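Local coordinates for protein probable arabinosyltransferase C (PDB 3PTY) that probably polymerises arabinose into the arabinan of mycobacterial cell-wall arabinogalactan, and carries a lectin-like carbohydrate-binding module as its C-terminal extracellular domain, at residues Val37-Asp42 with Thr325-Tyr330; Asn156-Arg161 with Ile247-Thr252; Val167-Arg172 with Ile240-Pro245; Arg251-Val256 with Leu271-Gln276. All coordinates share one frame; numbering follows the deposited sequence.

Overall arrangement
From the N terminus, the chain reaches strand 37-40 first; its pairing with strand 322-331 in interaction 1 closes the longest loop, and the other three contacts nest inside it. Next come residues 156-161, which interaction 2 brings onto the connection 247-252. Interaction 3, in which 167-172 pairs with 240-245, lies within that second loop and belongs to the other, antiparallel sheet. Interaction 4 begins on R251 and T252, where interaction 2 ends, and closes a short loop at 271-276. Strand 251-252 borders strand 37-40, so interactions 1, 2 and 4 meet there, whereas interaction 3 lies about 29 Å from interaction 4, centre to centre.

Interaction 1: Val37-Asp42 with Thr325-Tyr330; sequences VLVELD and TTVASY
The phenol of Y330 donates to the carboxylate of E40, OH to OE1 at 2.6 Å, joining two strands on the face that also carries A328 and L38. OE1 is approached from its syn side, 28° out of the carboxylate plane, and itself sits at the edge of the tyrosine ring, near the ring plane; the two flat groups are turned 51° against each other. An extended glutamate makes this possible: with CG anti to the backbone N (chi1 176°), the chain passes the methyl of A328, whose CB comes within 3.4 Å of OE1. The second oxygen, OE2, forms a salt bridge with R246, which would be expected to favour the ionised carboxylate. Strands 37-40 and 322-331 are antiparallel neighbours in the mixed sheet of this C-terminal domain. L38 and Y330 make a hydrogen-bonded pair, L38 N to Y330 O at 2.7 Å and Y330 N to L38 O at 2.8 Å, and L38 O also receives the CA-H of S329. Beyond E40 the strands drift apart, and a water donates to E40 O (2.7 Å) while accepting from A328 N (2.9 Å). V327 splits its methyls between two neighbours: CG2 meets V39 CG1 at 3.9 Å, and CG1 lies alongside L41 CD2 at 4.0 Å. V256 of helix 253-257 packs on both V39 and L41, and S329 OG bonds to the indole of W339.

Interaction 2: Asn156-Arg161 with Ile247-Thr252; sequences NEQRDR and IPRVRT
R161 and R249 form a single backbone bridge, in which V250 N donates to D160 O at 2.7 Å and the CA-H of R161 points to P248 O. The guanidinium of R249 meets D160 at its edge. D160 OD2 accepts from R249 NE at 3.1 Å in a salt bridge, with a weak second bond from NH2 at 3.3 Å to the same oxygen; carboxylate and guanidinium planes stand 78° apart. D160 comes to the arginine with its CG between the backbone N and the carbonyl carbon (chi1 64°), while R249 bends at chi3 to bring NE alongside. A poorly ordered amide, that of Q158, lies over one face of the same guanidinium. On the other flank, the aliphatic part of R161 crosses I247, CD to CG2 at 3.8 Å. The end of that arginine turns back on its own segment, NH1 donating to N156 O at 2.8 Å within the guanidinium plane. Q158 to R161 form a type I beta turn, here docked on the extended connection that leads from strand 240-242 of the antiparallel sheet to strand 251-252 of the mixed sheet, joining the two sheets of this carbohydrate-binding domain.

Interaction 3: Val167-Arg172 with Ile240-Pro245; sequences VTAAGR and IALTPP. With PO4 (phosphate ion), chain D.
L242 brings CD2 against two side chains of the neighbouring strand, the CB of A169 at 3.7 Å and the CG1 of V167 at 4.1 Å. These strands, 164-171 and 240-242, are antiparallel neighbours in a sheet of the lectin-like beta-sandwich, and the apolar patch continues onto L227 and A229 of strand 224-231 and onto L146. V167 CG1 also packs at 3.4 Å against T243 O, a buried carbonyl oxygen that has no polar partner in the model, while its CG2 leans on P245. A170 and A241 turn their methyls to the other face; they form a hydrogen-bonded pair in which A241 N donates to A170 O at 2.9 Å. The strand then reaches G171, whose backbone (phi 110°) takes a conformation that favours glycine. At the opposite end the pairing becomes irregular, and a hydroxyl takes over from the backbone. T243 OG1, placed between the backbone N and the carbonyl carbon (chi1 52°), donates to T168 O at 2.8 Å on an in-plane lone pair, whereas T243 N adds only a weak bond. One water donates to T243 OG1 and, at 2.6 Å, to P244 O, and accepts from T168 N. The hydroxyl of T168 itself bonds to N210 and R246. Beyond the glycine, extended R172 meets a phosphate ion, probably picked up during crystallisation and also bonded by W239; its NH1 donates to Q237 O as well. It grips this anion edge-on, NH1 to O4 at 2.7 Å (175°) and NH2 to O1 at 2.8 Å.

Interaction 4: Arg251-Val256 with Leu271-Gln276; sequences RTLQNV and LAFPCQ. With AFO (octyl alpha-D-arabinofuranoside), chain B.
Two amides meet with their planes 48° apart where Q276 NE2 donates to Q254 OE1 at 2.9 Å. The oxygen lies at the edge of the Q276 amide, in its plane, but the incoming nitrogen stands 43° above the carbonyl plane of Q254 and so misses the lone pairs. Here a helix start, 253-257, faces a type I beta turn, F273 to Q276, on the side of the domain that meets the second subunit. Q276 NE2 also donates to G258 O, which fixes the rotation of its amide. Q254 bends at chi2 (59°) to come across, and its OE1 rests 3.6 Å from the CB of C275, the cysteine that a disulfide links to C31. Next to this bond, L253 divides its methyls: CD1 touches F273 CE2 at 4.0 Å, the leucine crossing the phenylalanine at about a right angle, and CD2 packs on Q276 CD, also at 4.0 Å. L33 and I293 add further contacts to the phenylalanine. The helix start is organised locally. T252 is its N-cap, OG1 accepting from N255 N at 3.0 Å, and R251 holds N255 OD1 side-on with NE (2.7 Å) and NH2 (2.6 Å), while V256 CG2 lies over the centre of one guanidinium face. Beyond the turn, octyl arabinofuranoside is hydrogen-bonded to W267 O and to N22 of the second subunit. Within this contact its closest approach is O2 to L271 N, at 3.6 Å.

Interaction 1: Val37-Asp42 with Thr325-Tyr330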
loop_
_atom_site.group_PDB
_atom_site.type_symbol
_atom_site.label_atom_id
_atom_site.label_comp_id
_atom_site.label_asym_id
_atom_site.label_seq_id
_atom_site.Cartn_x
_atom_site.Cartn_y
_atom_site.Cartn_z
ATOM N N VAL A 37 2.539 17.286 6.710
ATOM C CA VAL A 37 3.587 16.320 7.044
ATOM C C VAL A 37 4.885 17.085 7.275
ATOM O O VAL A 37 5.327 17.844 6.413
ATOM C CB VAL A 37 3.775 15.253 5.932
ATOM C CG1 VAL A 37 4.953 14.328 6.252
ATOM C CG2 VAL A 37 2.503 14.431 5.763
ATOM N N LEU A 38 5.478 16.910 8.451
ATOM C CA LEU A 38 6.735 17.564 8.790
ATOM C C LEU A 38 7.873 16.554 8.693
ATOM O O LEU A 38 7.818 15.493 9.309
ATOM C CB LEU A 38 6.663 18.159 10.201
ATOM C CG LEU A 38 5.572 19.213 10.411
ATOM C CD1 LEU A 38 5.683 19.868 11.788
ATOM C CD2 LEU A 38 5.656 20.258 9.322
ATOM N N VAL A 39 8.905 16.891 7.929
ATOM C CA VAL A 39 9.937 15.922 7.576
ATOM C C VAL A 39 11.248 16.259 8.269
ATOM O O VAL A 39 11.678 17.412 8.267
ATOM C CB VAL A 39 10.170 15.907 6.056
ATOM C CG1 VAL A 39 11.331 14.985 5.696
ATOM C CG2 VAL A 39 8.887 15.491 5.330
ATOM N N GLU A 40 11.876 15.242 8.848
ATOM C CA GLU A 40 13.129 15.405 9.569
ATOM C C GLU A 40 14.243 14.714 8.794
ATOM O O GLU A 40 14.536 13.543 9.029
ATOM C CB GLU A 40 13.002 14.795 10.972
ATOM C CG GLU A 40 14.281 14.833 11.780
ATOM C CD GLU A 40 14.171 14.092 13.109
ATOM O OE1 GLU A 40 13.329 13.171 13.233
ATOM O OE2 GLU A 40 14.946 14.436 14.024
ATOM N N LEU A 41 14.854 15.437 7.860
ATOM C CA LEU A 41 15.876 14.858 6.989
ATOM C C LEU A 41 17.176 14.538 7.720
ATOM O O LEU A 41 17.910 13.629 7.329
ATOM C CB LEU A 41 16.197 15.804 5.829
ATOM C CG LEU A 41 15.176 15.879 4.694
ATOM C CD1 LEU A 41 15.699 16.797 3.598
ATOM C CD2 LEU A 41 14.913 14.490 4.147
ATOM N N ASP A 42 17.467 15.291 8.771
ATOM C CA ASP A 42 18.734 15.123 9.480
ATOM C C ASP A 42 18.482 14.924 10.966
ATOM O O ASP A 42 18.584 15.859 11.748
ATOM C CB ASP A 42 19.630 16.341 9.261
ATOM C CG ASP A 42 21.030 16.137 9.814
ATOM O OD1 ASP A 42 21.307 15.047 10.361
ATOM O OD2 ASP A 42 21.851 17.066 9.702
ATOM N N THR A 325 14.998 4.793 1.151
ATOM C CA THR A 325 15.260 5.058 2.563
ATOM C C THR A 325 14.154 5.907 3.180
ATOM O O THR A 325 13.988 7.070 2.824
ATOM C CB THR A 325 16.590 5.806 2.743
ATOM O OG1 THR A 325 17.634 5.078 2.091
ATOM C CG2 THR A 325 16.922 5.960 4.218
ATOM N N THR A 326 13.397 5.328 4.104
ATOM C CA THR A 326 12.359 6.078 4.793
ATOM C C THR A 326 12.986 7.208 5.601
ATOM O O THR A 326 13.934 6.996 6.350
ATOM C CB THR A 326 11.539 5.164 5.714
ATOM O OG1 THR A 326 10.942 4.129 4.928
ATOM C CG2 THR A 326 10.438 5.948 6.426
ATOM N N VAL A 327 12.470 8.419 5.438
ATOM C CA VAL A 327 12.963 9.534 6.230
ATOM C C VAL A 327 11.993 9.783 7.381
ATOM O O VAL A 327 10.795 9.510 7.270
ATOM C CB VAL A 327 13.137 10.807 5.384
ATOM C CG1 VAL A 327 14.128 10.555 4.245
ATOM C CG2 VAL A 327 11.804 11.255 4.827
ATOM N N ALA A 328 12.508 10.274 8.499
ATOM C CA ALA A 328 11.652 10.498 9.656
ATOM C C ALA A 328 10.634 11.585 9.326
ATOM O O ALA A 328 10.981 12.606 8.744
ATOM C CB ALA A 328 12.493 10.899 10.863
ATOM N N SER A 329 9.374 11.373 9.686
ATOM C CA SER A 329 8.369 12.404 9.464
ATOM C C SER A 329 7.255 12.324 10.505
ATOM O O SER A 329 7.067 11.286 11.140
ATOM C CB SER A 329 7.777 12.283 8.056
ATOM O OG SER A 329 6.958 11.130 7.965
ATOM N N TYR A 330 6.508 13.420 10.650
ATOM C CA TYR A 330 5.480 13.547 11.681
ATOM C C TYR A 330 4.309 14.336 11.122
ATOM O O TYR A 330 4.505 15.287 10.376
ATOM C CB TYR A 330 6.051 14.285 12.904
ATOM C CG TYR A 330 7.403 13.745 13.311
ATOM C CD1 TYR A 330 8.561 14.230 12.731
ATOM C CD2 TYR A 330 7.517 12.728 14.254
ATOM C CE1 TYR A 330 9.802 13.730 13.079
ATOM C CE2 TYR A 330 8.768 12.216 14.610
ATOM C CZ TYR A 330 9.900 12.726 14.017
ATOM O OH TYR A 330 11.146 12.237 14.347
HETATM O O HOH W 1 15.267 11.039 8.234
#

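Interaction 2: Asn156-Arg161 with Ile247-Thr252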
loop_
_atom_site.group_PDB
_atom_site.type_symbol
_atom_site.label_atom_id
_atom_site.label_comp_id
_atom_site.label_asym_id
_atom_site.label_seq_id
_atom_site.Cartn_x
_atom_site.Cartn_y
_atom_site.Cartn_z
ATOM N N ASN A 156 18.373 27.632 24.032
ATOM C CA ASN A 156 18.374 28.453 22.827
ATOM C C ASN A 156 17.216 28.062 21.918
ATOM O O ASN A 156 17.128 26.922 21.467
ATOM C CB ASN A 156 19.699 28.303 22.089
ATOM N N GLU A 157 16.325 29.015 21.657
ATOM C CA GLU A 157 15.132 28.757 20.857
ATOM C C GLU A 157 15.453 28.541 19.378
ATOM O O GLU A 157 16.329 29.202 18.814
ATOM C CB GLU A 157 14.120 29.888 21.026
ATOM N N GLN A 158 14.743 27.601 18.760
ATOM C CA GLN A 158 14.857 27.374 17.322
ATOM C C GLN A 158 13.486 27.211 16.670
ATOM O O GLN A 158 12.629 26.467 17.156
ATOM C CB GLN A 158 15.741 26.169 17.011
ATOM C CG GLN A 158 17.167 26.539 16.685
ATOM C CD GLN A 158 17.826 25.528 15.772
ATOM O OE1 GLN A 158 17.222 24.519 15.403
ATOM N NE2 GLN A 158 19.070 25.793 15.397
ATOM N N ARG A 159 13.294 27.909 15.559
ATOM C CA ARG A 159 11.996 27.968 14.903
ATOM C C ARG A 159 11.583 26.634 14.291
ATOM O O ARG A 159 10.403 26.289 14.277
ATOM C CB ARG A 159 11.995 29.060 13.839
ATOM N N ASP A 160 12.556 25.880 13.796
ATOM C CA ASP A 160 12.259 24.727 12.950
ATOM C C ASP A 160 12.141 23.409 13.718
ATOM O O ASP A 160 12.282 22.343 13.129
ATOM C CB ASP A 160 13.342 24.582 11.879
ATOM C CG ASP A 160 14.709 24.279 12.476
ATOM O OD1 ASP A 160 14.883 24.484 13.697
ATOM O OD2 ASP A 160 15.611 23.839 11.732
ATOM N N ARG A 161 11.892 23.475 15.021
ATOM C CA ARG A 161 11.807 22.256 15.833
ATOM C C ARG A 161 10.371 21.753 15.967
ATOM O O ARG A 161 9.445 22.543 16.128
ATOM C CB ARG A 161 12.374 22.501 17.234
ATOM C CG ARG A 161 13.893 22.665 17.330
ATOM C CD ARG A 161 14.277 22.856 18.807
ATOM N NE ARG A 161 15.716 22.783 19.061
ATOM C CZ ARG A 161 16.407 23.698 19.738
ATOM N NH1 ARG A 161 15.790 24.762 20.242
ATOM N NH2 ARG A 161 17.714 23.548 19.920
ATOM N N ILE A 247 15.337 16.340 19.614
ATOM C CA ILE A 247 14.184 17.175 19.290
ATOM C C ILE A 247 14.272 17.499 17.806
ATOM O O ILE A 247 15.143 18.250 17.381
ATOM C CB ILE A 247 14.174 18.472 20.119
ATOM C CG1 ILE A 247 14.027 18.143 21.614
ATOM C CG2 ILE A 247 13.028 19.390 19.674
ATOM C CD1 ILE A 247 14.106 19.378 22.520
ATOM N N PRO A 248 13.376 16.915 17.004
ATOM C CA PRO A 248 13.549 16.959 15.544
ATOM C C PRO A 248 13.560 18.362 14.959
ATOM O O PRO A 248 12.733 19.191 15.333
ATOM C CB PRO A 248 12.324 16.199 15.023
ATOM C CG PRO A 248 11.965 15.259 16.151
ATOM C CD PRO A 248 12.225 16.088 17.400
ATOM N N ARG A 249 14.492 18.622 14.047
ATOM C CA ARG A 249 14.420 19.818 13.220
ATOM C C ARG A 249 13.692 19.428 11.937
ATOM O O ARG A 249 14.063 18.455 11.290
ATOM C CB ARG A 249 15.827 20.350 12.944
ATOM C CG ARG A 249 16.593 20.652 14.241
ATOM C CD ARG A 249 17.960 21.263 13.986
ATOM N NE ARG A 249 17.858 22.595 13.401
ATOM C CZ ARG A 249 18.902 23.333 13.037
ATOM N NH1 ARG A 249 20.134 22.868 13.199
ATOM N NH2 ARG A 249 18.713 24.536 12.511
ATOM N N VAL A 250 12.649 20.169 11.577
ATOM C CA VAL A 250 11.750 19.730 10.508
ATOM C C VAL A 250 11.449 20.836 9.504
ATOM O O VAL A 250 11.633 22.015 9.798
ATOM C CB VAL A 250 10.393 19.213 11.072
ATOM C CG1 VAL A 250 10.591 17.974 11.936
ATOM C CG2 VAL A 250 9.688 20.313 11.862
ATOM N N ARG A 251 10.996 20.428 8.319
ATOM C CA ARG A 251 10.474 21.324 7.281
ATOM C C ARG A 251 9.258 20.606 6.715
ATOM O O ARG A 251 9.166 19.387 6.819
ATOM C CB ARG A 251 11.502 21.522 6.166
ATOM C CG ARG A 251 12.782 22.248 6.595
ATOM C CD ARG A 251 13.969 21.851 5.704
ATOM N NE ARG A 251 13.772 22.231 4.305
ATOM C CZ ARG A 251 14.455 21.722 3.281
ATOM N NH1 ARG A 251 15.386 20.801 3.484
ATOM N NH2 ARG A 251 14.205 22.134 2.045
ATOM N N THR A 252 8.321 21.333 6.121
ATOM C CA THR A 252 7.152 20.663 5.555
ATOM C C THR A 252 7.577 19.772 4.397
ATOM O O THR A 252 8.571 20.041 3.723
ATOM C CB THR A 252 6.118 21.658 5.024
ATOM O OG1 THR A 252 6.688 22.364 3.920
ATOM C CG2 THR A 252 5.692 22.648 6.121
#

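Interaction 3: Val167-Arg172 with Ile240-Pro245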
loop_
_atom_site.group_PDB
_atom_site.type_symbol
_atom_site.label_atom_id
_atom_site.label_comp_id
_atom_site.label_asym_id
_atom_site.label_seq_id
_atom_site.Cartn_x
_atom_site.Cartn_y
_atom_site.Cartn_z
ATOM N N VAL A 167 12.770 9.431 20.274
ATOM C CA VAL A 167 13.797 8.405 20.361
ATOM C C VAL A 167 13.525 7.350 19.296
ATOM O O VAL A 167 12.447 6.767 19.260
ATOM C CB VAL A 167 13.787 7.728 21.746
ATOM C CG1 VAL A 167 14.662 6.478 21.737
ATOM C CG2 VAL A 167 14.243 8.714 22.817
ATOM N N THR A 168 14.492 7.118 18.418
ATOM C CA THR A 168 14.379 6.008 17.473
ATOM C C THR A 168 14.634 4.677 18.191
ATOM O O THR A 168 15.663 4.509 18.853
ATOM C CB THR A 168 15.339 6.192 16.302
ATOM O OG1 THR A 168 14.943 7.358 15.567
ATOM C CG2 THR A 168 15.309 4.971 15.376
ATOM N N ALA A 169 13.691 3.744 18.075
ATOM C CA ALA A 169 13.736 2.498 18.840
ATOM C C ALA A 169 13.279 1.315 18.000
ATOM O O ALA A 169 12.568 1.487 17.011
ATOM C CB ALA A 169 12.846 2.615 20.095
ATOM N N ALA A 170 13.689 0.114 18.402
ATOM C CA ALA A 170 13.214 -1.113 17.773
ATOM C C ALA A 170 12.836 -2.118 18.847
ATOM O O ALA A 170 13.162 -1.929 20.022
ATOM C CB ALA A 170 14.287 -1.701 16.844
ATOM N N GLY A 171 12.150 -3.183 18.444
ATOM C CA GLY A 171 11.803 -4.248 19.367
ATOM C C GLY A 171 10.326 -4.333 19.693
ATOM O O GLY A 171 9.500 -3.660 19.077
ATOM N N ARG A 172 9.989 -5.181 20.659
ATOM C CA ARG A 172 8.611 -5.295 21.125
ATOM C C ARG A 172 8.589 -5.045 22.611
ATOM O O ARG A 172 9.241 -5.753 23.377
ATOM C CB ARG A 172 8.038 -6.685 20.838
ATOM C CG ARG A 172 8.042 -7.083 19.377
ATOM C CD ARG A 172 7.373 -8.449 19.214
ATOM N NE ARG A 172 7.562 -9.001 17.877
ATOM C CZ ARG A 172 8.708 -9.510 17.442
ATOM N NH1 ARG A 172 9.773 -9.525 18.237
ATOM N NH2 ARG A 172 8.796 -9.996 16.210
ATOM N N ILE A 240 14.306 -4.738 23.442
ATOM C CA ILE A 240 14.276 -3.292 23.231
ATOM C C ILE A 240 15.616 -2.805 22.694
ATOM O O ILE A 240 16.660 -3.210 23.190
ATOM C CB ILE A 240 14.018 -2.547 24.563
ATOM C CG1 ILE A 240 12.737 -3.057 25.229
ATOM C CG2 ILE A 240 13.917 -1.036 24.322
ATOM C CD1 ILE A 240 12.517 -2.510 26.641
ATOM N N ALA A 241 15.586 -1.940 21.684
ATOM C CA ALA A 241 16.800 -1.263 21.229
ATOM C C ALA A 241 16.538 0.237 21.163
ATOM O O ALA A 241 15.487 0.662 20.678
ATOM C CB ALA A 241 17.243 -1.789 19.866
ATOM N N LEU A 242 17.489 1.033 21.645
ATOM C CA LEU A 242 17.307 2.480 21.731
ATOM C C LEU A 242 18.485 3.240 21.147
ATOM O O LEU A 242 19.589 2.713 21.045
ATOM C CB LEU A 242 17.131 2.922 23.192
ATOM C CG LEU A 242 15.967 2.332 24.000
ATOM C CD1 LEU A 242 16.048 2.812 25.438
ATOM C CD2 LEU A 242 14.632 2.708 23.386
ATOM N N THR A 243 18.231 4.489 20.777
ATOM C CA THR A 243 19.276 5.422 20.376
ATOM C C THR A 243 19.019 6.679 21.204
ATOM O O THR A 243 18.001 6.753 21.894
ATOM C CB THR A 243 19.194 5.743 18.874
ATOM O OG1 THR A 243 17.861 6.159 18.556
ATOM C CG2 THR A 243 19.552 4.510 18.036
ATOM N N PRO A 244 19.936 7.662 21.162
ATOM C CA PRO A 244 19.780 8.805 22.077
ATOM C C PRO A 244 18.622 9.737 21.744
ATOM O O PRO A 244 18.120 9.723 20.619
ATOM C CB PRO A 244 21.120 9.548 21.945
ATOM C CG PRO A 244 22.098 8.477 21.553
ATOM C CD PRO A 244 21.289 7.612 20.583
ATOM N N PRO A 245 18.208 10.558 22.723
ATOM C CA PRO A 245 17.051 11.445 22.554
ATOM C C PRO A 245 17.359 12.648 21.673
ATOM O O PRO A 245 18.487 13.152 21.651
ATOM C CB PRO A 245 16.751 11.915 23.980
ATOM C CG PRO A 245 18.074 11.801 24.710
ATOM C CD PRO A 245 18.801 10.641 24.071
HETATM P P PO4 D . 12.452 -10.518 15.932
HETATM O O1 PO4 D . 11.201 -10.968 15.210
HETATM O O2 PO4 D . 12.868 -9.157 15.418
HETATM O O3 PO4 D . 13.566 -11.509 15.669
HETATM O O4 PO4 D . 12.181 -10.452 17.418
HETATM O O HOH W 2 17.017 8.816 18.448
#

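Interaction 4: Arg251-Val256 with Leu271-Gln276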
loop_
_atom_site.group_PDB
_atom_site.type_symbol
_atom_site.label_atom_id
_atom_site.label_comp_id
_atom_site.label_asym_id
_atom_site.label_seq_id
_atom_site.Cartn_x
_atom_site.Cartn_y
_atom_site.Cartn_z
ATOM N N ARG A 251 10.996 20.428 8.319
ATOM C CA ARG A 251 10.474 21.324 7.281
ATOM C C ARG A 251 9.258 20.606 6.715
ATOM O O ARG A 251 9.166 19.387 6.819
ATOM C CB ARG A 251 11.502 21.522 6.166
ATOM C CG ARG A 251 12.782 22.248 6.595
ATOM C CD ARG A 251 13.969 21.851 5.704
ATOM N NE ARG A 251 13.772 22.231 4.305
ATOM C CZ ARG A 251 14.455 21.722 3.281
ATOM N NH1 ARG A 251 15.386 20.801 3.484
ATOM N NH2 ARG A 251 14.205 22.134 2.045
ATOM N N THR A 252 8.321 21.333 6.121
ATOM C CA THR A 252 7.152 20.663 5.555
ATOM C C THR A 252 7.577 19.772 4.397
ATOM O O THR A 252 8.571 20.041 3.723
ATOM C CB THR A 252 6.118 21.658 5.024
ATOM O OG1 THR A 252 6.688 22.364 3.920
ATOM C CG2 THR A 252 5.692 22.648 6.121
ATOM N N LEU A 253 6.819 18.709 4.160
ATOM C CA LEU A 253 7.096 17.837 3.026
ATOM C C LEU A 253 7.076 18.648 1.725
ATOM O O LEU A 253 7.876 18.407 0.818
ATOM C CB LEU A 253 6.077 16.699 2.980
ATOM C CG LEU A 253 6.247 15.604 1.925
ATOM C CD1 LEU A 253 5.659 14.268 2.422
ATOM C CD2 LEU A 253 5.616 16.021 0.602
ATOM N N GLN A 254 6.176 19.623 1.640
ATOM C CA GLN A 254 6.115 20.478 0.452
ATOM C C GLN A 254 7.438 21.206 0.238
ATOM O O GLN A 254 7.928 21.321 -0.885
ATOM C CB GLN A 254 4.975 21.493 0.559
ATOM C CG GLN A 254 4.817 22.361 -0.691
ATOM C CD GLN A 254 4.548 21.528 -1.924
ATOM O OE1 GLN A 254 3.869 20.509 -1.852
ATOM N NE2 GLN A 254 5.085 21.954 -3.065
ATOM N N ASN A 255 8.016 21.708 1.321
ATOM C CA ASN A 255 9.288 22.416 1.225
ATOM C C ASN A 255 10.446 21.474 0.916
ATOM O O ASN A 255 11.389 21.847 0.223
ATOM C CB ASN A 255 9.570 23.194 2.515
ATOM C CG ASN A 255 10.898 23.935 2.471
ATOM O OD1 ASN A 255 11.966 23.339 2.627
ATOM N ND2 ASN A 255 10.834 25.246 2.267
ATOM N N VAL A 256 10.374 20.250 1.435
ATOM C CA VAL A 256 11.447 19.287 1.243
ATOM C C VAL A 256 11.399 18.643 -0.139
ATOM O O VAL A 256 12.412 18.560 -0.832
ATOM C CB VAL A 256 11.391 18.175 2.321
ATOM C CG1 VAL A 256 12.251 16.990 1.906
ATOM C CG2 VAL A 256 11.848 18.728 3.657
ATOM N N LEU A 271 -3.873 11.711 -4.524
ATOM C CA LEU A 271 -5.002 12.638 -4.424
ATOM C C LEU A 271 -4.749 13.654 -3.310
ATOM O O LEU A 271 -5.132 14.817 -3.410
ATOM C CB LEU A 271 -6.299 11.873 -4.138
ATOM C CG LEU A 271 -6.798 10.908 -5.224
ATOM C CD1 LEU A 271 -8.060 10.185 -4.749
ATOM C CD2 LEU A 271 -7.071 11.650 -6.511
ATOM N N ALA A 272 -4.085 13.196 -2.254
ATOM C CA ALA A 272 -3.794 14.024 -1.090
ATOM C C ALA A 272 -2.539 14.879 -1.260
ATOM O O ALA A 272 -2.253 15.735 -0.420
ATOM C CB ALA A 272 -3.663 13.139 0.153
ATOM N N PHE A 273 -1.794 14.646 -2.340
ATOM C CA PHE A 273 -0.539 15.360 -2.583
ATOM C C PHE A 273 -0.574 16.002 -3.966
ATOM O O PHE A 273 0.212 15.644 -4.843
ATOM C CB PHE A 273 0.656 14.399 -2.479
ATOM C CG PHE A 273 0.895 13.879 -1.083
ATOM C CD1 PHE A 273 0.342 12.676 -0.673
ATOM C CD2 PHE A 273 1.658 14.603 -0.182
ATOM C CE1 PHE A 273 0.557 12.201 0.620
ATOM C CE2 PHE A 273 1.870 14.142 1.106
ATOM C CZ PHE A 273 1.321 12.933 1.505
ATOM N N PRO A 274 -1.489 16.960 -4.161
ATOM C CA PRO A 274 -1.761 17.521 -5.489
ATOM C C PRO A 274 -0.568 18.266 -6.088
ATOM O O PRO A 274 -0.501 18.385 -7.308
ATOM C CB PRO A 274 -2.911 18.500 -5.214
ATOM C CG PRO A 274 -2.712 18.885 -3.772
ATOM C CD PRO A 274 -2.350 17.573 -3.134
ATOM N N CYS A 275 0.353 18.756 -5.259
ATOM C CA CYS A 275 1.477 19.546 -5.770
ATOM C C CYS A 275 2.716 18.708 -6.082
ATOM O O CYS A 275 3.683 19.218 -6.644
ATOM C CB CYS A 275 1.857 20.675 -4.800
ATOM S SG CYS A 275 0.549 21.905 -4.471
ATOM N N GLN A 276 2.706 17.431 -5.704
ATOM C CA GLN A 276 3.845 16.562 -6.005
ATOM C C GLN A 276 3.760 16.022 -7.426
ATOM O O GLN A 276 2.683 15.679 -7.897
ATOM C CB GLN A 276 3.939 15.398 -5.015
ATOM C CG GLN A 276 4.748 15.737 -3.779
ATOM C CD GLN A 276 4.156 16.901 -3.028
ATOM O OE1 GLN A 276 3.034 16.822 -2.534
ATOM N NE2 GLN A 276 4.900 17.997 -2.944
HETATM C C1 AFO B . -3.014 11.622 -10.147
HETATM O O1 AFO B . -4.133 11.698 -11.033
HETATM C C2 AFO B . -3.565 11.753 -8.731
HETATM O O2 AFO B . -3.014 10.771 -7.844
HETATM C C3 AFO B . -3.225 13.159 -8.280
HETATM O O3 AFO B . -4.440 13.844 -7.997
HETATM C C4 AFO B . -2.547 13.813 -9.476
HETATM O O4 AFO B . -2.160 12.750 -10.359
HETATM C C5 AFO B . -1.353 14.684 -9.092
HETATM O O5 AFO B . -1.079 15.613 -10.152
HETATM C "C1'" AFO B . -3.782 11.683 -12.414
HETATM C "C2'" AFO B . -5.029 12.059 -13.204
HETATM C "C3'" AFO B . -4.966 11.585 -14.654
HETATM C "C4'" AFO B . -6.117 12.208 -15.436
HETATM C "C5'" AFO B . -7.259 12.619 -14.511
HETATM C "C6'" AFO B . -8.094 11.432 -14.035
HETATM C "C7'" AFO B . -9.071 11.860 -12.944
HETATM C "C8'" AFO B . -9.970 10.716 -12.530
#